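Long-range contact in glutamate racemase (Escherichia coli, PDB 2JFN), which belongs to the Asp/Glu/hydantoin racemase family and holds a glutamic acid molecule in a pocket of its alpha/beta fold: residues Y60-V73 with C92-K106. Residues are numbered along the deposited sequence; the frame is centred on the assembly and turned at random.
With GLU (glutamic acid), chain B; UMA (uridine-5'-diphosphate-N-acetylmuramoyl-L-alanine), chain C.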
ATOM      1  N   TYR A  60       9.802   5.222  -3.210  1.00 28.08           N
ATOM      2  CA  TYR A  60       9.964   4.446  -4.437  1.00 29.46           C
ATOM      3  C   TYR A  60       9.440   5.208  -5.669  1.00 30.92           C
ATOM      4  O   TYR A  60       9.901   4.987  -6.792  1.00 30.67           O
ATOM      5  CB  TYR A  60       9.218   3.107  -4.304  1.00 28.52           C
ATOM      6  CG  TYR A  60       9.954   2.013  -3.543  1.00 27.75           C
ATOM      7  CD1 TYR A  60      11.057   2.298  -2.726  1.00 27.37           C
ATOM      8  CD2 TYR A  60       9.530   0.684  -3.633  1.00 27.09           C
ATOM      9  CE1 TYR A  60      11.719   1.275  -2.016  1.00 26.91           C
ATOM     10  CE2 TYR A  60      10.176  -0.334  -2.938  1.00 27.19           C
ATOM     11  CZ  TYR A  60      11.268  -0.038  -2.131  1.00 27.07           C
ATOM     12  OH  TYR A  60      11.894  -1.060  -1.449  1.00 25.80           O
ATOM     13  N   GLY A  61       8.481   6.103  -5.447  1.00 33.00           N
ATOM     14  CA  GLY A  61       7.901   6.870  -6.540  1.00 35.24           C
ATOM     15  C   GLY A  61       8.894   7.486  -7.510  1.00 37.04           C
ATOM     16  O   GLY A  61       8.653   7.520  -8.717  1.00 37.85           O
ATOM     17  N   GLU A  62      10.017   7.961  -6.985  1.00 38.35           N
ATOM     18  CA  GLU A  62      11.058   8.595  -7.790  1.00 39.52           C
ATOM     19  C   GLU A  62      12.046   7.610  -8.424  1.00 39.48           C
ATOM     20  O   GLU A  62      12.529   7.826  -9.541  1.00 40.03           O
ATOM     21  CB  GLU A  62      11.842   9.566  -6.907  1.00 41.20           C
ATOM     22  CG  GLU A  62      12.384   8.885  -5.646  1.00 43.11           C
ATOM     23  CD  GLU A  62      13.361   9.741  -4.875  1.00 44.30           C
ATOM     24  OE1 GLU A  62      12.957  10.834  -4.406  1.00 45.50           O
ATOM     25  OE2 GLU A  62      14.535   9.320  -4.737  1.00 44.82           O
ATOM     26  N   LYS A  63      12.338   6.538  -7.693  1.00 38.32           N
ATOM     27  CA  LYS A  63      13.286   5.506  -8.102  1.00 37.54           C
ATOM     28  C   LYS A  63      13.086   4.864  -9.477  1.00 37.13           C
ATOM     29  O   LYS A  63      11.973   4.800 -10.004  1.00 37.17           O
ATOM     30  CB  LYS A  63      13.320   4.406  -7.035  1.00 36.71           C
ATOM     31  CG  LYS A  63      13.601   4.910  -5.617  1.00 36.22           C
ATOM     32  CD  LYS A  63      15.014   5.460  -5.475  1.00 35.50           C
ATOM     33  CE  LYS A  63      15.357   5.774  -4.018  1.00 34.57           C
ATOM     34  NZ  LYS A  63      14.452   6.791  -3.402  1.00 33.47           N
ATOM     35  N   SER A  64      14.191   4.390 -10.044  1.00 36.87           N
ATOM     36  CA  SER A  64      14.190   3.720 -11.341  1.00 36.73           C
ATOM     37  C   SER A  64      13.526   2.364 -11.154  1.00 36.81           C
ATOM     38  O   SER A  64      13.697   1.728 -10.109  1.00 36.64           O
ATOM     39  CB  SER A  64      15.624   3.506 -11.830  1.00 36.69           C
ATOM     40  OG  SER A  64      16.351   4.722 -11.853  1.00 37.39           O
ATOM     41  N   GLU A  65      12.779   1.915 -12.157  1.00 36.66           N
ATOM     42  CA  GLU A  65      12.104   0.628 -12.063  1.00 36.97           C
ATOM     43  C   GLU A  65      13.076  -0.535 -11.911  1.00 36.16           C
ATOM     44  O   GLU A  65      12.785  -1.489 -11.191  1.00 36.24           O
ATOM     45  CB  GLU A  65      11.188   0.410 -13.274  1.00 38.23           C
ATOM     46  CG  GLU A  65       9.818   1.065 -13.119  1.00 40.25           C
ATOM     47  CD  GLU A  65       8.931   0.911 -14.350  1.00 42.02           C
ATOM     48  OE1 GLU A  65       8.904  -0.194 -14.942  1.00 43.02           O
ATOM     49  OE2 GLU A  65       8.246   1.893 -14.714  1.00 43.06           O
ATOM     50  N   ALA A  66      14.229  -0.458 -12.573  1.00 35.06           N
ATOM     51  CA  ALA A  66      15.232  -1.521 -12.481  1.00 34.39           C
ATOM     52  C   ALA A  66      15.712  -1.681 -11.031  1.00 33.80           C
ATOM     53  O   ALA A  66      15.932  -2.797 -10.550  1.00 33.49           O
ATOM     54  CB  ALA A  66      16.410  -1.214 -13.392  1.00 34.26           C
ATOM     55  N   PHE A  67      15.880  -0.560 -10.338  1.00 32.84           N
ATOM     56  CA  PHE A  67      16.309  -0.598  -8.946  1.00 31.99           C
ATOM     57  C   PHE A  67      15.210  -1.218  -8.087  1.00 31.40           C
ATOM     58  O   PHE A  67      15.466  -2.134  -7.307  1.00 31.16           O
ATOM     59  CB  PHE A  67      16.609   0.811  -8.418  1.00 31.83           C
ATOM     60  CG  PHE A  67      16.680   0.880  -6.917  1.00 31.22           C
ATOM     61  CD1 PHE A  67      17.787   0.384  -6.233  1.00 31.15           C
ATOM     62  CD2 PHE A  67      15.599   1.359  -6.184  1.00 31.38           C
ATOM     63  CE1 PHE A  67      17.815   0.358  -4.834  1.00 30.97           C
ATOM     64  CE2 PHE A  67      15.617   1.337  -4.783  1.00 31.33           C
ATOM     65  CZ  PHE A  67      16.730   0.834  -4.111  1.00 30.62           C
ATOM     66  N   ILE A  68      13.990  -0.708  -8.236  1.00 30.67           N
ATOM     67  CA  ILE A  68      12.846  -1.188  -7.466  1.00 30.11           C
ATOM     68  C   ILE A  68      12.663  -2.708  -7.510  1.00 30.38           C
ATOM     69  O   ILE A  68      12.502  -3.348  -6.468  1.00 29.53           O
ATOM     70  CB  ILE A  68      11.528  -0.510  -7.933  1.00 29.93           C
ATOM     71  CG1 ILE A  68      11.572   0.989  -7.616  1.00 30.20           C
ATOM     72  CG2 ILE A  68      10.327  -1.154  -7.240  1.00 29.25           C
ATOM     73  CD1 ILE A  68      10.284   1.734  -7.937  1.00 30.32           C
ATOM     74  N   VAL A  69      12.680  -3.287  -8.708  1.00 30.39           N
ATOM     75  CA  VAL A  69      12.508  -4.731  -8.836  1.00 30.68           C
ATOM     76  C   VAL A  69      13.575  -5.483  -8.045  1.00 30.46           C
ATOM     77  O   VAL A  69      13.251  -6.370  -7.255  1.00 30.83           O
ATOM     78  CB  VAL A  69      12.566  -5.179 -10.318  1.00 31.33           C
ATOM     79  CG1 VAL A  69      12.465  -6.699 -10.410  1.00 31.13           C
ATOM     80  CG2 VAL A  69      11.431  -4.524 -11.101  1.00 31.78           C
ATOM     81  N   GLU A  70      14.840  -5.115  -8.248  1.00 29.88           N
ATOM     82  CA  GLU A  70      15.950  -5.769  -7.558  1.00 30.07           C
ATOM     83  C   GLU A  70      15.860  -5.604  -6.044  1.00 28.57           C
ATOM     84  O   GLU A  70      16.120  -6.544  -5.283  1.00 28.03           O
ATOM     85  CB  GLU A  70      17.299  -5.206  -8.032  1.00 31.73           C
ATOM     86  CG  GLU A  70      17.665  -5.494  -9.493  1.00 35.37           C
ATOM     87  CD  GLU A  70      17.702  -6.980  -9.824  1.00 37.49           C
ATOM     88  OE1 GLU A  70      18.195  -7.776  -8.991  1.00 39.42           O
ATOM     89  OE2 GLU A  70      17.246  -7.356 -10.927  1.00 39.33           O
ATOM     90  N   ARG A  71      15.502  -4.401  -5.620  1.00 26.83           N
ATOM     91  CA  ARG A  71      15.392  -4.079  -4.203  1.00 25.52           C
ATOM     92  C   ARG A  71      14.301  -4.881  -3.502  1.00 24.66           C
ATOM     93  O   ARG A  71      14.547  -5.471  -2.452  1.00 24.09           O
ATOM     94  CB  ARG A  71      15.131  -2.580  -4.030  1.00 25.00           C
ATOM     95  CG  ARG A  71      15.032  -2.106  -2.587  1.00 24.55           C
ATOM     96  CD  ARG A  71      16.337  -2.300  -1.821  1.00 24.30           C
ATOM     97  NE  ARG A  71      16.247  -1.695  -0.491  1.00 24.43           N
ATOM     98  CZ  ARG A  71      17.169  -1.815   0.457  1.00 24.76           C
ATOM     99  NH1 ARG A  71      18.273  -2.523   0.237  1.00 24.34           N
ATOM    100  NH2 ARG A  71      16.982  -1.232   1.634  1.00 24.54           N
ATOM    101  N   VAL A  72      13.103  -4.910  -4.081  1.00 23.70           N
ATOM    102  CA  VAL A  72      12.006  -5.645  -3.463  1.00 23.69           C
ATOM    103  C   VAL A  72      12.294  -7.148  -3.431  1.00 23.44           C
ATOM    104  O   VAL A  72      11.969  -7.825  -2.456  1.00 23.28           O
ATOM    105  CB  VAL A  72      10.672  -5.369  -4.186  1.00 23.55           C
ATOM    106  CG1 VAL A  72       9.549  -6.149  -3.521  1.00 23.48           C
ATOM    107  CG2 VAL A  72      10.366  -3.866  -4.135  1.00 24.07           C
ATOM    108  N   VAL A  73      12.907  -7.668  -4.488  1.00 23.43           N
ATOM    109  CA  VAL A  73      13.257  -9.083  -4.524  1.00 23.42           C
ATOM    110  C   VAL A  73      14.284  -9.367  -3.413  1.00 23.35           C
ATOM    111  O   VAL A  73      14.204 -10.386  -2.737  1.00 23.23           O
ATOM    112  CB  VAL A  73      13.853  -9.490  -5.896  1.00 24.16           C
ATOM    113  CG1 VAL A  73      14.489 -10.881  -5.808  1.00 24.47           C
ATOM    114  CG2 VAL A  73      12.761  -9.500  -6.957  1.00 24.03           C
ATOM    115  N   CYS A  92       2.140  -2.015  -1.961  1.00 29.18           N
ATOM    116  CA  CYS A  92       2.792  -0.818  -2.456  1.00 30.48           C
ATOM    117  C   CYS A  92       2.541  -0.716  -3.965  1.00 31.39           C
ATOM    118  O   CYS A  92       3.012  -1.557  -4.726  1.00 31.00           O
ATOM    119  CB  CYS A  92       4.293  -0.961  -2.171  1.00 30.27           C
ATOM    120  SG  CYS A  92       5.383   0.268  -2.871  1.00 30.88           S
ATOM    121  N   ASN A  93       1.805   0.309  -4.397  1.00 32.97           N
ATOM    122  CA  ASN A  93       1.506   0.489  -5.821  1.00 34.50           C
ATOM    123  C   ASN A  93       2.739   0.726  -6.688  1.00 35.02           C
ATOM    124  O   ASN A  93       2.850   0.175  -7.787  1.00 35.62           O
ATOM    125  CB  ASN A  93       0.523   1.648  -6.030  1.00 35.30           C
ATOM    126  CG  ASN A  93      -0.840   1.373  -5.438  1.00 36.40           C
ATOM    127  OD1 ASN A  93      -1.040   1.479  -4.223  1.00 37.59           O
ATOM    128  ND2 ASN A  93      -1.792   1.010  -6.294  1.00 36.95           N
ATOM    129  N   THR A  94       3.663   1.549  -6.201  1.00 35.16           N
ATOM    130  CA  THR A  94       4.878   1.851  -6.949  1.00 36.16           C
ATOM    131  C   THR A  94       5.811   0.653  -7.084  1.00 36.39           C
ATOM    132  O   THR A  94       6.807   0.718  -7.798  1.00 37.04           O
ATOM    133  CB  THR A  94       5.668   3.011  -6.296  1.00 36.42           C
ATOM    134  OG1 THR A  94       5.887   2.724  -4.906  1.00 36.99           O
ATOM    135  CG2 THR A  94       4.899   4.311  -6.422  1.00 36.28           C
ATOM    136  N   ALA A  95       5.497  -0.442  -6.404  1.00 36.62           N
ATOM    137  CA  ALA A  95       6.347  -1.630  -6.486  1.00 37.07           C
ATOM    138  C   ALA A  95       5.634  -2.832  -7.086  1.00 37.26           C
ATOM    139  O   ALA A  95       6.237  -3.601  -7.832  1.00 37.43           O
ATOM    140  CB  ALA A  95       6.890  -1.991  -5.101  1.00 36.87           C
ATOM    141  N   SER A  96       4.356  -2.988  -6.768  1.00 37.85           N
ATOM    142  CA  SER A  96       3.590  -4.127  -7.256  1.00 38.98           C
ATOM    143  C   SER A  96       3.801  -4.454  -8.722  1.00 39.55           C
ATOM    144  O   SER A  96       4.503  -5.408  -9.054  1.00 40.03           O
ATOM    145  CB  SER A  96       2.098  -3.926  -7.002  1.00 38.43           C
ATOM    146  OG  SER A  96       1.734  -4.420  -5.727  1.00 39.50           O
ATOM    147  N   THR A  97       3.193  -3.666  -9.595  1.00 40.03           N
ATOM    148  CA  THR A  97       3.300  -3.902 -11.028  1.00 40.80           C
ATOM    149  C   THR A  97       4.656  -4.441 -11.480  1.00 40.13           C
ATOM    150  O   THR A  97       4.788  -5.623 -11.829  1.00 40.25           O
ATOM    151  CB  THR A  97       2.988  -2.621 -11.812  1.00 41.54           C
ATOM    152  OG1 THR A  97       3.998  -1.634 -11.552  1.00 43.65           O
ATOM    153  CG2 THR A  97       1.639  -2.071 -11.379  1.00 42.47           C
ATOM    154  N   VAL A  98       5.664  -3.580 -11.445  1.00 38.98           N
ATOM    155  CA  VAL A  98       7.000  -3.946 -11.889  1.00 37.63           C
ATOM    156  C   VAL A  98       7.691  -5.110 -11.178  1.00 36.84           C
ATOM    157  O   VAL A  98       8.556  -5.758 -11.766  1.00 36.41           O
ATOM    158  CB  VAL A  98       7.938  -2.729 -11.811  1.00 38.05           C
ATOM    159  CG1 VAL A  98       7.362  -1.575 -12.631  1.00 37.94           C
ATOM    160  CG2 VAL A  98       8.122  -2.311 -10.357  1.00 37.58           C
ATOM    161  N   SER A  99       7.313  -5.385  -9.930  1.00 35.65           N
ATOM    162  CA  SER A  99       7.964  -6.441  -9.149  1.00 34.62           C
ATOM    163  C   SER A  99       7.331  -7.832  -9.119  1.00 33.65           C
ATOM    164  O   SER A  99       8.014  -8.810  -8.824  1.00 33.61           O
ATOM    165  CB  SER A  99       8.130  -5.974  -7.693  1.00 34.67           C
ATOM    166  OG  SER A  99       8.923  -4.803  -7.608  1.00 35.45           O
ATOM    167  N   LEU A 100       6.041  -7.927  -9.408  1.00 32.41           N
ATOM    168  CA  LEU A 100       5.349  -9.212  -9.354  1.00 31.86           C
ATOM    169  C   LEU A 100       5.946 -10.364 -10.181  1.00 31.53           C
ATOM    170  O   LEU A 100       6.150 -11.460  -9.663  1.00 31.21           O
ATOM    171  CB  LEU A 100       3.870  -9.012  -9.699  1.00 31.39           C
ATOM    172  CG  LEU A 100       3.081  -8.130  -8.722  1.00 31.77           C
ATOM    173  CD1 LEU A 100       1.603  -8.139  -9.107  1.00 31.20           C
ATOM    174  CD2 LEU A 100       3.246  -8.651  -7.291  1.00 31.65           C
ATOM    175  N   PRO A 101       6.225 -10.140 -11.472  1.00 31.41           N
ATOM    176  CA  PRO A 101       6.799 -11.235 -12.265  1.00 31.39           C
ATOM    177  C   PRO A 101       8.078 -11.805 -11.648  1.00 31.01           C
ATOM    178  O   PRO A 101       8.225 -13.022 -11.509  1.00 30.97           O
ATOM    179  CB  PRO A 101       7.057 -10.579 -13.618  1.00 31.54           C
ATOM    180  CG  PRO A 101       5.913  -9.606 -13.717  1.00 31.94           C
ATOM    181  CD  PRO A 101       5.898  -8.987 -12.328  1.00 31.74           C
ATOM    182  N   ALA A 102       8.995 -10.918 -11.275  1.00 30.66           N
ATOM    183  CA  ALA A 102      10.269 -11.318 -10.687  1.00 30.28           C
ATOM    184  C   ALA A 102      10.100 -12.052  -9.360  1.00 29.99           C
ATOM    185  O   ALA A 102      10.806 -13.031  -9.086  1.00 29.77           O
ATOM    186  CB  ALA A 102      11.162 -10.094 -10.500  1.00 30.65           C
ATOM    187  N   LEU A 103       9.167 -11.581  -8.539  1.00 29.36           N
ATOM    188  CA  LEU A 103       8.908 -12.202  -7.245  1.00 28.42           C
ATOM    189  C   LEU A 103       8.253 -13.568  -7.396  1.00 28.66           C
ATOM    190  O   LEU A 103       8.584 -14.508  -6.675  1.00 27.90           O
ATOM    191  CB  LEU A 103       8.010 -11.303  -6.400  1.00 27.97           C
ATOM    192  CG  LEU A 103       8.650  -9.995  -5.925  1.00 27.49           C
ATOM    193  CD1 LEU A 103       7.571  -9.060  -5.378  1.00 26.76           C
ATOM    194  CD2 LEU A 103       9.703 -10.300  -4.865  1.00 26.64           C
ATOM    195  N   ARG A 104       7.328 -13.680  -8.340  1.00 28.64           N
ATOM    196  CA  ARG A 104       6.636 -14.939  -8.551  1.00 29.38           C
ATOM    197  C   ARG A 104       7.546 -15.988  -9.167  1.00 29.24           C
ATOM    198  O   ARG A 104       7.303 -17.180  -9.025  1.00 28.87           O
ATOM    199  CB  ARG A 104       5.391 -14.712  -9.411  1.00 29.44           C
ATOM    200  CG  ARG A 104       4.271 -14.047  -8.622  1.00 30.55           C
ATOM    201  CD  ARG A 104       3.128 -13.527  -9.497  1.00 31.09           C
ATOM    202  NE  ARG A 104       2.086 -12.951  -8.649  1.00 31.83           N
ATOM    203  CZ  ARG A 104       1.146 -12.105  -9.063  1.00 31.39           C
ATOM    204  NH1 ARG A 104       1.097 -11.718 -10.328  1.00 31.47           N
ATOM    205  NH2 ARG A 104       0.258 -11.639  -8.201  1.00 30.99           N
ATOM    206  N   GLU A 105       8.598 -15.540  -9.840  1.00 29.80           N
ATOM    207  CA  GLU A 105       9.553 -16.459 -10.445  1.00 31.03           C
ATOM    208  C   GLU A 105      10.521 -16.980  -9.386  1.00 30.44           C
ATOM    209  O   GLU A 105      10.830 -18.170  -9.346  1.00 31.06           O
ATOM    210  CB  GLU A 105      10.348 -15.761 -11.554  1.00 32.41           C
ATOM    211  CG  GLU A 105      11.609 -16.516 -11.977  1.00 34.95           C
ATOM    212  CD  GLU A 105      11.311 -17.883 -12.572  1.00 36.39           C
ATOM    213  OE1 GLU A 105      12.239 -18.728 -12.622  1.00 37.63           O
ATOM    214  OE2 GLU A 105      10.156 -18.111 -12.995  1.00 37.49           O
ATOM    215  N   LYS A 106      10.987 -16.097  -8.513  1.00 29.73           N
ATOM    216  CA  LYS A 106      11.940 -16.513  -7.498  1.00 29.26           C
ATOM    217  C   LYS A 106      11.363 -17.305  -6.325  1.00 29.05           C
ATOM    218  O   LYS A 106      12.005 -18.234  -5.827  1.00 28.51           O
ATOM    219  CB  LYS A 106      12.707 -15.301  -6.950  1.00 29.20           C
ATOM    220  CG  LYS A 106      13.890 -15.708  -6.047  1.00 29.25           C
ATOM    221  CD  LYS A 106      14.778 -14.527  -5.654  1.00 28.92           C
ATOM    222  CE  LYS A 106      16.002 -14.992  -4.845  1.00 28.67           C
ATOM    223  NZ  LYS A 106      16.855 -13.853  -4.372  1.00 28.66           N
TER
HETATM  224  N   GLU B1287       2.784   2.990  -0.319  1.00 27.57           N
HETATM  225  CA  GLU B1287       3.081   3.785  -1.514  1.00 28.20           C
HETATM  226  C   GLU B1287       2.544   3.051  -2.728  1.00 28.44           C
HETATM  227  O   GLU B1287       1.433   2.410  -2.650  1.00 28.04           O
HETATM  228  CB  GLU B1287       4.599   3.988  -1.638  1.00 28.42           C
HETATM  229  CG  GLU B1287       4.921   5.462  -1.974  1.00 28.59           C
HETATM  230  CD  GLU B1287       6.376   5.620  -2.394  1.00 29.41           C
HETATM  231  OE1 GLU B1287       6.683   6.470  -3.226  1.00 29.10           O
HETATM  232  OE2 GLU B1287       7.257   4.908  -1.900  1.00 28.72           O
HETATM  233  OXT GLU B1287       3.184   3.081  -3.831  1.00 29.50           O
HETATM  234  N1  UMA C1286      -7.096  -5.832  -5.874  1.00 29.94           N
HETATM  235  C2  UMA C1286      -5.617  -5.812  -6.004  1.00 29.32           C
HETATM  236  N3  UMA C1286      -4.991  -7.038  -5.833  1.00 29.55           N
HETATM  237  C4  UMA C1286      -5.631  -8.256  -5.557  1.00 29.59           C
HETATM  238  C5  UMA C1286      -7.148  -8.203  -5.436  1.00 29.56           C
HETATM  239  C6  UMA C1286      -7.783  -7.024  -5.595  1.00 29.26           C
HETATM  240  O2  UMA C1286      -4.968  -4.804  -6.238  1.00 29.70           O
HETATM  241  O4  UMA C1286      -4.964  -9.272  -5.422  1.00 30.57           O
HETATM  242  C1B UMA C1286      -7.791  -4.508  -6.054  1.00 29.97           C
HETATM  243  C2B UMA C1286      -8.010  -4.208  -7.527  1.00 30.33           C
HETATM  244  O2' UMA C1286      -7.778  -2.791  -7.890  1.00 29.77           O
HETATM  245  C3B UMA C1286      -9.394  -4.640  -7.882  1.00 30.56           C
HETATM  246  C4B UMA C1286     -10.074  -4.316  -6.565  1.00 31.30           C
HETATM  247  O4B UMA C1286      -9.101  -4.482  -5.540  1.00 30.67           O
HETATM  248  O3B UMA C1286      -9.741  -3.791  -9.008  1.00 31.06           O
HETATM  249  C5B UMA C1286     -11.211  -5.192  -6.220  1.00 31.78           C
HETATM  250  O5B UMA C1286     -10.865  -6.518  -6.411  1.00 33.40           O
HETATM  251  PA  UMA C1286     -11.902  -7.721  -6.324  1.00 34.79           P
HETATM  252  O1A UMA C1286     -11.061  -8.908  -6.121  1.00 34.47           O
HETATM  253  O2A UMA C1286     -12.858  -7.443  -5.302  1.00 33.73           O
HETATM  254  O3A UMA C1286     -12.530  -7.749  -7.818  1.00 35.18           O
HETATM  255  PB  UMA C1286     -12.157  -7.010  -9.182  1.00 37.02           P
HETATM  256  O1B UMA C1286     -12.292  -5.573  -9.083  1.00 36.86           O
HETATM  257  O2B UMA C1286     -12.869  -7.701 -10.262  1.00 37.25           O
HETATM  258  O1' UMA C1286     -10.590  -7.479  -9.333  1.00 37.25           O
HETATM  259  C1' UMA C1286     -10.067  -8.435 -10.256  1.00 37.93           C
HETATM  260  C2' UMA C1286      -8.991  -9.283  -9.631  1.00 38.46           C
HETATM  261  N2' UMA C1286      -9.502 -10.069  -8.492  1.00 38.63           N
HETATM  262  C7' UMA C1286      -9.605 -11.408  -8.540  1.00 39.00           C
HETATM  263  O7' UMA C1286      -9.127 -12.066  -9.459  1.00 39.50           O
HETATM  264  C8' UMA C1286     -10.318 -12.123  -7.411  1.00 39.26           C
HETATM  265  C3' UMA C1286      -7.837  -8.359  -9.208  1.00 38.65           C
HETATM  266  O3' UMA C1286      -6.716  -9.144  -8.674  1.00 39.05           O
HETATM  267  C4' UMA C1286      -7.334  -7.509 -10.398  1.00 38.99           C
HETATM  268  O4' UMA C1286      -6.297  -6.637  -9.993  1.00 39.14           O
HETATM  269  C5' UMA C1286      -8.495  -6.709 -10.997  1.00 39.08           C
HETATM  270  O5' UMA C1286      -9.567  -7.654 -11.374  1.00 38.34           O
HETATM  271  C6' UMA C1286      -8.126  -5.950 -12.259  1.00 39.49           C
HETATM  272  O6' UMA C1286      -7.569  -6.835 -13.219  1.00 40.33           O
HETATM  273  C18 UMA C1286      -6.052 -10.290  -9.265  1.00 39.32           C
HETATM  274  C19 UMA C1286      -4.800  -9.949 -10.002  1.00 39.68           C
HETATM  275  O18 UMA C1286      -4.431 -10.612 -10.955  1.00 40.46           O
HETATM  276  C20 UMA C1286      -5.942 -11.390  -8.189  1.00 39.34           C
HETATM  277  N4  UMA C1286      -4.137  -8.880  -9.529  1.00 39.52           N
HETATM  278  C21 UMA C1286      -2.813  -8.426  -9.976  1.00 39.62           C
HETATM  279  C22 UMA C1286      -1.713  -9.530 -10.003  1.00 39.22           C
HETATM  280  O19 UMA C1286      -1.814 -10.458  -9.170  1.00 39.54           O
HETATM  281  O20 UMA C1286      -0.793  -9.456 -10.856  1.00 39.22           O
HETATM  282  C23 UMA C1286      -2.349  -7.267  -9.086  1.00 39.39           C
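Glutamic acid OXT is gripped twice by Thr94, from the backbone N at 2.9 Å (N-H...O 168°) and from the hydroxyl OG1, while Asn93 N takes the other carboxylate oxygen, O. At the ligand's far carboxylate, Tyr60 N and Gly61 N each hold one oxygen, so the starts of both segments line one pocket. Behind it, beside the mixed sheet of this alpha/beta racemase fold, the first turns of helix 65-82 cross helix 93-106 at -62°, the segment axes coming within 8.7 Å. With chi1 at 53°, Thr94 turns OG1 toward both the ligand and Tyr60 CB, leaving CG2 beside Gly61 CA. The edge of the Tyr60 ring meets Ala95 CB, 4.0 Å from CD2; the Tyr60 OH is hydrogen-bonded to Asp54 OD2. Ile68 is a knob in the hole made by Thr94, Ala95, Val98 and Ser99. Val69 straddles the next turn, CG2 against the carbonyl O of Val98 and CG1 3.6 Å from Ala102 CB. Arg104 takes no part in this packing and gives NH1 and NH2 to O20 and O19 of UDP-N-acetylmuramoyl-L-alanine. Farther along, Val73 and Leu103 run antiparallel side by side, Val73 CG2 3.8 Å from Leu103 CD2.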